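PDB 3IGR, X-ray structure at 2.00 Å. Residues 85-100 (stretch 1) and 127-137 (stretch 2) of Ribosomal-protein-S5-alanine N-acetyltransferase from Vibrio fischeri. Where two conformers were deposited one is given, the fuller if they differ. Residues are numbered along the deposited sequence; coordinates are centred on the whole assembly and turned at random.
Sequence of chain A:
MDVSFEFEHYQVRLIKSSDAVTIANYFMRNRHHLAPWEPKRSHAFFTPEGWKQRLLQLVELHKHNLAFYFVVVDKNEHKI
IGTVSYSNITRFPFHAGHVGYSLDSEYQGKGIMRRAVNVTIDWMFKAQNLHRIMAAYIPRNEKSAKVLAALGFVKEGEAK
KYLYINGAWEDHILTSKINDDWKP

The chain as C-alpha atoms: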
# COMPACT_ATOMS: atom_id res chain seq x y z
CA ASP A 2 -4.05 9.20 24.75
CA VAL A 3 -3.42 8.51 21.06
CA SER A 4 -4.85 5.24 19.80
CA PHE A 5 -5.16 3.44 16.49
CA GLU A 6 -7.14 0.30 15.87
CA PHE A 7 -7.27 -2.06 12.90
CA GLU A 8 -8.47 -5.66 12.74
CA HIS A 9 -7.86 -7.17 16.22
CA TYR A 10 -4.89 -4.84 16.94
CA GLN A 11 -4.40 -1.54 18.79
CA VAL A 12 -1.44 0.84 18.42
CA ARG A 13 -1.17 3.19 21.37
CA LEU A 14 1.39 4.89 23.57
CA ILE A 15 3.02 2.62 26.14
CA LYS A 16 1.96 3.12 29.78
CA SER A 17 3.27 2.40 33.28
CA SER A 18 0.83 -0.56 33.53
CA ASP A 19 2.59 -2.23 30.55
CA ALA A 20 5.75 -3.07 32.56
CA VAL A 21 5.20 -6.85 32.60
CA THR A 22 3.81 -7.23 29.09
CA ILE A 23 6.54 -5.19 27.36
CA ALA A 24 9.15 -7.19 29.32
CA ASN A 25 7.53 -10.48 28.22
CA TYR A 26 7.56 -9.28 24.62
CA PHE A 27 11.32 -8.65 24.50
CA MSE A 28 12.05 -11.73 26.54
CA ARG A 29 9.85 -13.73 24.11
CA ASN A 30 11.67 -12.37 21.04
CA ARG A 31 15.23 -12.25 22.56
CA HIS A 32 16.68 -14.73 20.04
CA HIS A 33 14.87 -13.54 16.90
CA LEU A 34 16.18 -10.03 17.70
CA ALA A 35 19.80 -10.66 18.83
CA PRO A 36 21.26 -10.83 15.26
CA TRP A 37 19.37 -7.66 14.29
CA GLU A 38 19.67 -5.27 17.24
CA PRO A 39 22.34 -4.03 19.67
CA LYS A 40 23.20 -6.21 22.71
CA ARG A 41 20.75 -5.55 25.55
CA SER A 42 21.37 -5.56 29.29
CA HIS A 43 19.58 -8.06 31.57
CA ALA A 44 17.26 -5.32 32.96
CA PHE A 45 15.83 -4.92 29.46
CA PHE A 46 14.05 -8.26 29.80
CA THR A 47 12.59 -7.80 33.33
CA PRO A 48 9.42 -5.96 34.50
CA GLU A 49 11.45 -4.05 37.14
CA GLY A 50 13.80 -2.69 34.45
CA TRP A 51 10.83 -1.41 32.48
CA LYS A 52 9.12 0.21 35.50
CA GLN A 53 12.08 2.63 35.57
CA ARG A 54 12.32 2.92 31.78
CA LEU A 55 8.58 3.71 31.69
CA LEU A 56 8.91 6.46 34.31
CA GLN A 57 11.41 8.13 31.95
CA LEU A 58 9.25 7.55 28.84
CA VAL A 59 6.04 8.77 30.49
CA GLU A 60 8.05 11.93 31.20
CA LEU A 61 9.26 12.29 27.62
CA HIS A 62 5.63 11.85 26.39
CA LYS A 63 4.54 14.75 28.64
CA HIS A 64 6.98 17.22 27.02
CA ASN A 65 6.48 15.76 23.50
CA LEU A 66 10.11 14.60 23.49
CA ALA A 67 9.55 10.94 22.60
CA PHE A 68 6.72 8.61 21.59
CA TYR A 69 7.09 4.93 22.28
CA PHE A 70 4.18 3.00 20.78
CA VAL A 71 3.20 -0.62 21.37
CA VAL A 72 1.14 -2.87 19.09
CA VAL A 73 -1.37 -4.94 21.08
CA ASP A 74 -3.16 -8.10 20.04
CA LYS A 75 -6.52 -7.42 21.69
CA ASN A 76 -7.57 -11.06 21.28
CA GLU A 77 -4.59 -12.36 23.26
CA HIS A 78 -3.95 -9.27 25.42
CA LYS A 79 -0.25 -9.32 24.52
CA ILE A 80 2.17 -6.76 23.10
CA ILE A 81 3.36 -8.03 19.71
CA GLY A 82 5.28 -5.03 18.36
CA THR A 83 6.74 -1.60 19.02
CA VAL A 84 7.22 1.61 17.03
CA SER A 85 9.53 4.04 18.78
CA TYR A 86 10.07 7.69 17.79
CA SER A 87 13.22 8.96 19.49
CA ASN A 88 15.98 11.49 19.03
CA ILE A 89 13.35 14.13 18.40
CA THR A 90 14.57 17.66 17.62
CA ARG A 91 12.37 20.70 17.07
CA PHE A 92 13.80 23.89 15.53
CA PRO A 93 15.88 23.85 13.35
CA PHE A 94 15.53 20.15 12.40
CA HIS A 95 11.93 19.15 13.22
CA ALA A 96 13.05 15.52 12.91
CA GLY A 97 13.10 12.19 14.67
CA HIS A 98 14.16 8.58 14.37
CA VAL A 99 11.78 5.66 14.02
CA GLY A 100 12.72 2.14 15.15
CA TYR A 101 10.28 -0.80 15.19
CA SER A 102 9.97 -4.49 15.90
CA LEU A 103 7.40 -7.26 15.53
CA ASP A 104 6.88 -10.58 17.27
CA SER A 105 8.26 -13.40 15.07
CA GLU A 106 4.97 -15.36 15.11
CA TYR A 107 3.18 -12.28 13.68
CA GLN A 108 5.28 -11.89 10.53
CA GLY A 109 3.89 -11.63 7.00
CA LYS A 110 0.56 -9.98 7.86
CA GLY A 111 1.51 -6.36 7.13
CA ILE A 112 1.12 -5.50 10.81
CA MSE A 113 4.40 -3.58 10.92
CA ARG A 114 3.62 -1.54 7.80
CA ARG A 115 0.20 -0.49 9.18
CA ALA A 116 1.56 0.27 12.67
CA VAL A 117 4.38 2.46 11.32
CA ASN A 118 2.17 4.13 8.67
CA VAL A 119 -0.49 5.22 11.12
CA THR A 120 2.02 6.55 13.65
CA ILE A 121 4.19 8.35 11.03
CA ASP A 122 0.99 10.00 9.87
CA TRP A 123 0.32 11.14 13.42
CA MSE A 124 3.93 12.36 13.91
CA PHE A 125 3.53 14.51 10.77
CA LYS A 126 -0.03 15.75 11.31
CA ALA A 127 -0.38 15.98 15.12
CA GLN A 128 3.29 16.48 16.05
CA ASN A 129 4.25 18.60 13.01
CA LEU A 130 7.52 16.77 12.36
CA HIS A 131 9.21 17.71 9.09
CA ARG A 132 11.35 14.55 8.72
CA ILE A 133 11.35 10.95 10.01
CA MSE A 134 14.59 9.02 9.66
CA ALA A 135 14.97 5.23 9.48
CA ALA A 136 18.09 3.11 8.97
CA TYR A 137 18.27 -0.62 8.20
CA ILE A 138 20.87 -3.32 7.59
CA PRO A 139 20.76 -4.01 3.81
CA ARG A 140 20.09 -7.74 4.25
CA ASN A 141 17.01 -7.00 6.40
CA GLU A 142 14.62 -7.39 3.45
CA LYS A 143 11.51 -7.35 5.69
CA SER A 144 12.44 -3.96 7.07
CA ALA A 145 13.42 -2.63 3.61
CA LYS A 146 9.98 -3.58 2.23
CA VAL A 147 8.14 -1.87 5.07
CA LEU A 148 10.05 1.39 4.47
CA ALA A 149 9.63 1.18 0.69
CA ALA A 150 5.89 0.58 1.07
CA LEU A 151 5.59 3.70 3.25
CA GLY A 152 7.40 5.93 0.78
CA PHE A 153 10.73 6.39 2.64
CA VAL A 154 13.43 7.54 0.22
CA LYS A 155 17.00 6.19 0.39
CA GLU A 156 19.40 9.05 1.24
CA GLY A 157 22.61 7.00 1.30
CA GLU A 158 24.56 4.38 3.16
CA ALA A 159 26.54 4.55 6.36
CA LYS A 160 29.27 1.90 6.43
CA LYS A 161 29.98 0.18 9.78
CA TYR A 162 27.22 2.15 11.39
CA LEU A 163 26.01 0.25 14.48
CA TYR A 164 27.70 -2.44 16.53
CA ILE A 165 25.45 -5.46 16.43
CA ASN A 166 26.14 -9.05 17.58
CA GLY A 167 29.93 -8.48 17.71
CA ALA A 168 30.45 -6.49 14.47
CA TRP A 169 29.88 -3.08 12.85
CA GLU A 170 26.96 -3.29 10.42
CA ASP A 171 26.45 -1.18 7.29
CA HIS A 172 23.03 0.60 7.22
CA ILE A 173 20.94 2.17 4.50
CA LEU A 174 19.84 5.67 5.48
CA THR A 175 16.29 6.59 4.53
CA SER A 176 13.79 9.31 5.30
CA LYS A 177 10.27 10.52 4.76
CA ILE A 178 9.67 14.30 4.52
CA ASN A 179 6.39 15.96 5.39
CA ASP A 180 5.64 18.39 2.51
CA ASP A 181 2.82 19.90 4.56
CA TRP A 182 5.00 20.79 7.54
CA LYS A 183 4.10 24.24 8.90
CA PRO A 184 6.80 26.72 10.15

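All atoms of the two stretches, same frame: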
# COMPACT_ATOMS: atom_id res chain seq x y z
N SER A 85 8.96 3.07 17.85
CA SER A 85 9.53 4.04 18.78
C SER A 85 10.07 5.25 18.02
O SER A 85 10.92 5.10 17.16
CB SER A 85 10.66 3.40 19.58
OG SER A 85 11.34 4.39 20.34
N TYR A 86 9.56 6.43 18.35
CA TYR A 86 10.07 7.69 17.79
C TYR A 86 10.94 8.34 18.86
O TYR A 86 10.46 8.66 19.95
CB TYR A 86 8.93 8.62 17.35
CG TYR A 86 8.10 7.99 16.26
CD1 TYR A 86 8.45 8.14 14.92
CD2 TYR A 86 7.00 7.18 16.58
CE1 TYR A 86 7.70 7.54 13.92
CE2 TYR A 86 6.24 6.57 15.58
CZ TYR A 86 6.61 6.75 14.25
OH TYR A 86 5.91 6.15 13.26
N SER A 87 12.22 8.48 18.55
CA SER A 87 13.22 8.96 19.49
C SER A 87 14.14 9.96 18.81
O SER A 87 14.07 10.15 17.59
CB SER A 87 14.06 7.79 19.98
OG SER A 87 14.76 7.22 18.89
N ASN A 88 15.00 10.59 19.59
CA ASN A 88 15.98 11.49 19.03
C ASN A 88 15.22 12.62 18.35
O ASN A 88 15.54 13.03 17.24
CB ASN A 88 16.77 10.72 17.98
CG ASN A 88 18.23 10.83 18.15
OD1 ASN A 88 18.87 9.90 18.66
ND2 ASN A 88 18.79 11.96 17.71
N ILE A 89 14.16 13.10 19.00
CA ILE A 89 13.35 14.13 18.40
C ILE A 89 13.97 15.52 18.63
O ILE A 89 14.34 15.86 19.75
CB ILE A 89 11.91 14.06 18.95
CG1 ILE A 89 11.23 12.78 18.43
CG2 ILE A 89 11.12 15.32 18.56
CD1 ILE A 89 9.83 12.57 18.99
N THR A 90 14.10 16.29 17.54
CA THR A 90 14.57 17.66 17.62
C THR A 90 13.52 18.57 16.99
O THR A 90 12.94 18.22 15.96
CB THR A 90 15.92 17.82 16.88
OG1 THR A 90 16.85 16.88 17.40
CG2 THR A 90 16.50 19.22 17.04
N ARG A 91 13.29 19.72 17.61
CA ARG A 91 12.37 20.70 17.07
C ARG A 91 13.23 21.65 16.25
O ARG A 91 14.13 21.18 15.55
CB ARG A 91 11.57 21.36 18.20
CG ARG A 91 10.80 20.33 19.03
CD ARG A 91 9.83 19.55 18.12
NE ARG A 91 9.07 18.54 18.85
CZ ARG A 91 7.93 17.98 18.44
NH1 ARG A 91 7.37 18.33 17.27
NH2 ARG A 91 7.33 17.09 19.22
N PHE A 92 12.97 22.96 16.29
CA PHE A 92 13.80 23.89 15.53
C PHE A 92 15.27 23.56 15.79
O PHE A 92 15.65 23.37 16.95
CB PHE A 92 13.49 25.36 15.89
CG PHE A 92 14.42 26.35 15.22
CD1 PHE A 92 14.16 26.80 13.93
CD2 PHE A 92 15.56 26.81 15.88
CE1 PHE A 92 15.04 27.72 13.29
CE2 PHE A 92 16.44 27.73 15.26
CZ PHE A 92 16.18 28.17 13.95
N PRO A 93 16.13 23.52 14.75
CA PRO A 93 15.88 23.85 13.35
C PRO A 93 15.76 22.61 12.46
O PRO A 93 15.90 22.74 11.23
CB PRO A 93 17.15 24.61 12.97
CG PRO A 93 18.24 23.83 13.73
CD PRO A 93 17.58 23.44 15.04
N PHE A 94 15.52 21.45 13.09
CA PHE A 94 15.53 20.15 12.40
C PHE A 94 14.13 19.60 12.20
O PHE A 94 13.79 19.09 11.12
CB PHE A 94 16.31 19.12 13.22
CG PHE A 94 17.80 19.30 13.21
CD1 PHE A 94 18.59 18.65 12.28
CD2 PHE A 94 18.43 20.08 14.18
CE1 PHE A 94 19.98 18.78 12.30
CE2 PHE A 94 19.82 20.23 14.21
CZ PHE A 94 20.59 19.58 13.26
N HIS A 95 13.30 19.70 13.24
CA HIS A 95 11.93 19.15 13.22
C HIS A 95 11.93 17.69 12.72
O HIS A 95 11.20 17.30 11.79
CB HIS A 95 10.99 20.07 12.43
CG HIS A 95 10.82 21.42 13.05
ND1 HIS A 95 10.04 21.63 14.16
CD2 HIS A 95 11.34 22.63 12.72
CE1 HIS A 95 10.07 22.91 14.49
NE2 HIS A 95 10.86 23.54 13.63
N ALA A 96 12.76 16.88 13.37
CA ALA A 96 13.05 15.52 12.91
C ALA A 96 13.11 14.53 14.05
O ALA A 96 13.28 14.92 15.23
CB ALA A 96 14.37 15.49 12.16
N GLY A 97 12.94 13.27 13.71
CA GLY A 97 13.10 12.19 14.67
C GLY A 97 13.41 10.87 13.99
O GLY A 97 13.29 10.74 12.76
N HIS A 98 13.81 9.91 14.81
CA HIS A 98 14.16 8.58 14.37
C HIS A 98 13.04 7.62 14.72
O HIS A 98 12.49 7.67 15.82
CB HIS A 98 15.46 8.15 15.06
CG HIS A 98 15.91 6.77 14.68
ND1 HIS A 98 16.74 6.53 13.61
CD2 HIS A 98 15.64 5.57 15.24
CE1 HIS A 98 16.97 5.22 13.52
NE2 HIS A 98 16.31 4.62 14.50
N VAL A 99 12.71 6.75 13.78
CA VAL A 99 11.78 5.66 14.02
C VAL A 99 12.53 4.33 14.05
O VAL A 99 13.38 4.05 13.17
CB VAL A 99 10.60 5.63 12.98
CG1 VAL A 99 11.09 5.41 11.54
CG2 VAL A 99 9.54 4.56 13.40
N GLY A 100 12.23 3.53 15.06
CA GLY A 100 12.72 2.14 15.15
C GLY A 100 11.52 1.27 15.50
O GLY A 100 10.64 1.70 16.25
N ALA A 127 -0.15 15.50 13.75
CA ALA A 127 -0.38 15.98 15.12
C ALA A 127 0.88 16.51 15.79
O ALA A 127 0.80 17.40 16.62
CB ALA A 127 -1.02 14.92 15.98
N GLN A 128 2.05 15.97 15.46
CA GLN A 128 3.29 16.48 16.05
C GLN A 128 4.08 17.42 15.14
O GLN A 128 5.12 17.91 15.55
CB GLN A 128 4.18 15.36 16.58
CG GLN A 128 3.63 14.62 17.80
CD GLN A 128 3.63 15.45 19.07
OE1 GLN A 128 4.50 16.28 19.28
NE2 GLN A 128 2.66 15.22 19.93
N ASN A 129 3.59 17.67 13.93
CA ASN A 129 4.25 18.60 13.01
C ASN A 129 5.76 18.33 12.85
O ASN A 129 6.58 19.24 12.87
CB ASN A 129 3.98 20.07 13.43
CG ASN A 129 4.30 21.06 12.31
OD1 ASN A 129 3.97 20.83 11.14
ND2 ASN A 129 4.95 22.18 12.67
N LEU A 130 6.14 17.06 12.72
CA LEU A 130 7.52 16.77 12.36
C LEU A 130 7.69 17.05 10.88
O LEU A 130 6.74 16.88 10.11
CB LEU A 130 7.91 15.32 12.68
CG LEU A 130 8.21 15.00 14.15
CD1 LEU A 130 8.81 13.60 14.22
CD2 LEU A 130 9.18 16.00 14.74
N HIS A 131 8.87 17.49 10.49
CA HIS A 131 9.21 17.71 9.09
C HIS A 131 9.79 16.45 8.43
O HIS A 131 9.60 16.23 7.24
CB HIS A 131 10.21 18.86 8.96
CG HIS A 131 10.72 19.08 7.57
ND1 HIS A 131 9.90 19.48 6.53
CD2 HIS A 131 11.96 18.98 7.04
CE1 HIS A 131 10.61 19.61 5.43
NE2 HIS A 131 11.87 19.31 5.71
N ARG A 132 10.49 15.64 9.23
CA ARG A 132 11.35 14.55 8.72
C ARG A 132 11.35 13.39 9.71
O ARG A 132 11.49 13.61 10.92
CB ARG A 132 12.79 15.07 8.54
CG ARG A 132 13.88 14.01 8.28
CD ARG A 132 15.29 14.61 8.49
NE ARG A 132 16.36 13.63 8.33
CZ ARG A 132 16.85 13.24 7.16
NH1 ARG A 132 16.35 13.73 6.02
NH2 ARG A 132 17.83 12.34 7.11
N ILE A 133 11.19 12.17 9.20
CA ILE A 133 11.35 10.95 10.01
C ILE A 133 12.45 10.15 9.34
O ILE A 133 12.38 9.91 8.10
CB ILE A 133 10.05 10.07 10.11
CG1 ILE A 133 8.84 10.82 10.69
CG2 ILE A 133 10.28 8.82 10.95
CD1 ILE A 133 8.93 11.12 12.14
N MSE A 134 13.45 9.77 10.10
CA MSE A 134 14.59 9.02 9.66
C MSE A 134 14.49 7.55 10.08
O MSE A 134 14.07 7.25 11.14
CB MSE A 134 15.87 9.60 10.25
CG MSE A 134 16.39 10.88 9.61
SE MSE A 134 17.79 11.91 10.57
CE MSE A 134 17.25 11.66 12.35
N ALA A 135 14.89 6.66 9.21
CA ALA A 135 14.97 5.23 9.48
C ALA A 135 16.22 4.70 8.82
O ALA A 135 16.62 5.21 7.75
CB ALA A 135 13.74 4.49 8.94
N ALA A 136 16.86 3.72 9.46
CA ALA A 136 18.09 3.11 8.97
C ALA A 136 17.97 1.59 9.16
O ALA A 136 17.48 1.12 10.18
CB ALA A 136 19.27 3.63 9.76
N TYR A 137 18.42 0.83 8.17
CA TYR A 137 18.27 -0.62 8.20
C TYR A 137 19.48 -1.32 7.60
O TYR A 137 20.11 -0.80 6.66
CB TYR A 137 16.97 -1.05 7.49
CG TYR A 137 16.94 -0.84 5.99
CD1 TYR A 137 17.33 -1.87 5.12
CD2 TYR A 137 16.50 0.36 5.44
CE1 TYR A 137 17.28 -1.71 3.74
CE2 TYR A 137 16.44 0.54 4.04
CZ TYR A 137 16.84 -0.49 3.21
OH TYR A 137 16.81 -0.31 1.85
O HOH W 1 8.06 19.88 15.08
O HOH W 2 15.30 2.69 11.76

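Two neighbouring strands of this acetyltransferase run parallel side by side, yet their ladder of hydrogen bonds gives way at its far end to a water molecule. Val99 and Ala136 no longer bond directly: water 2 donates to Val99 O at 2.7 Å and accepts from Ala136 N at 3.0 Å, standing where the next rung would otherwise fall. The geometry agrees with the loss, for the strand axes, 4.6 Å apart at closest approach, diverge by 38°, and the CA atoms of Val99 and Ala135 are already 5.6 Å apart.

Before that point the pairing illustrates the rule for parallel strands, in which one residue bonds to two residues of its neighbour that flank its partner. Gly97 is bridged with Ile133 but bonds to the residues on both sides of it: Gly97 N donates to Arg132 O at 3.2 Å, and Gly97 O accepts from Met134 N at 2.8 Å. Met134, a selenomethionine, then uses its own carbonyl in the same way, Val99 N donating to Met134 O at 3.0 Å. The last two bonds are nearly straight, at 172°, whereas the first is bent to 147°. Between the rungs, CA-H groups also approach carbonyl oxygens, most closely where Ala96 CA lies 3.2 Å from Arg132 O.

The ladder begins with a shared acceptor. His95 O receives His131 N at 2.7 Å and Arg132 N at 3.1 Å, so a single carbonyl gathers two successive amides at the entrance to the second strand. Stretch 1 is held on its other flank by its own hairpin, in which Thr90 and Ala96 exchange backbone bonds, as do Ser87 and His98; strand 96-100 therefore lies between two partners.

Side chains alternate between the sheet's faces. Ala96, His98, Arg132 and Met134 share one, where the small Ala96 CB lies 3.9 Å from Arg132 CD. Ile133 points to the other and packs against two neighbours: Ile133 CG2 lies 3.6 Å from Val99 CG1, and the Tyr86 ring is met by both Ile133 CD1, 4.1 Å from Tyr86 CD1, and Ile133 CG2, 4.1 Å from Tyr86 CE1. Val99 CG1 also touches Ala135 CB at 3.8 Å. These apolar contacts need no directional bonds and simply fill the space beside the strands. Gly97 sits among them without a side chain; a CB there would be crowded by Ile89 CG1, at 3.1 Å from its ideal position.

Beyond the strands, Arg91 makes the polar anchor. Its guanidinium carries several N-H groups in one plane, well suited to neighbouring oxygens: NH1 donates to the backbone Gln128 O and NH2 to the side-chain Gln128 OE1, each at 2.9 Å. Leu130 covers one face of the same group, with CD2 3.9 Å from Arg91 NH1, and CD2 also approaches Ile89 CG2 at 4.3 Å. Water 1 extends the anchor, accepting from Arg91 NH1 at 2.8 Å, donating to Asn129 O at 2.7 Å and hydrogen-bonding His95 ND1 at 2.8 Å. Solvent thus bridges the stretches near both ends of the contact.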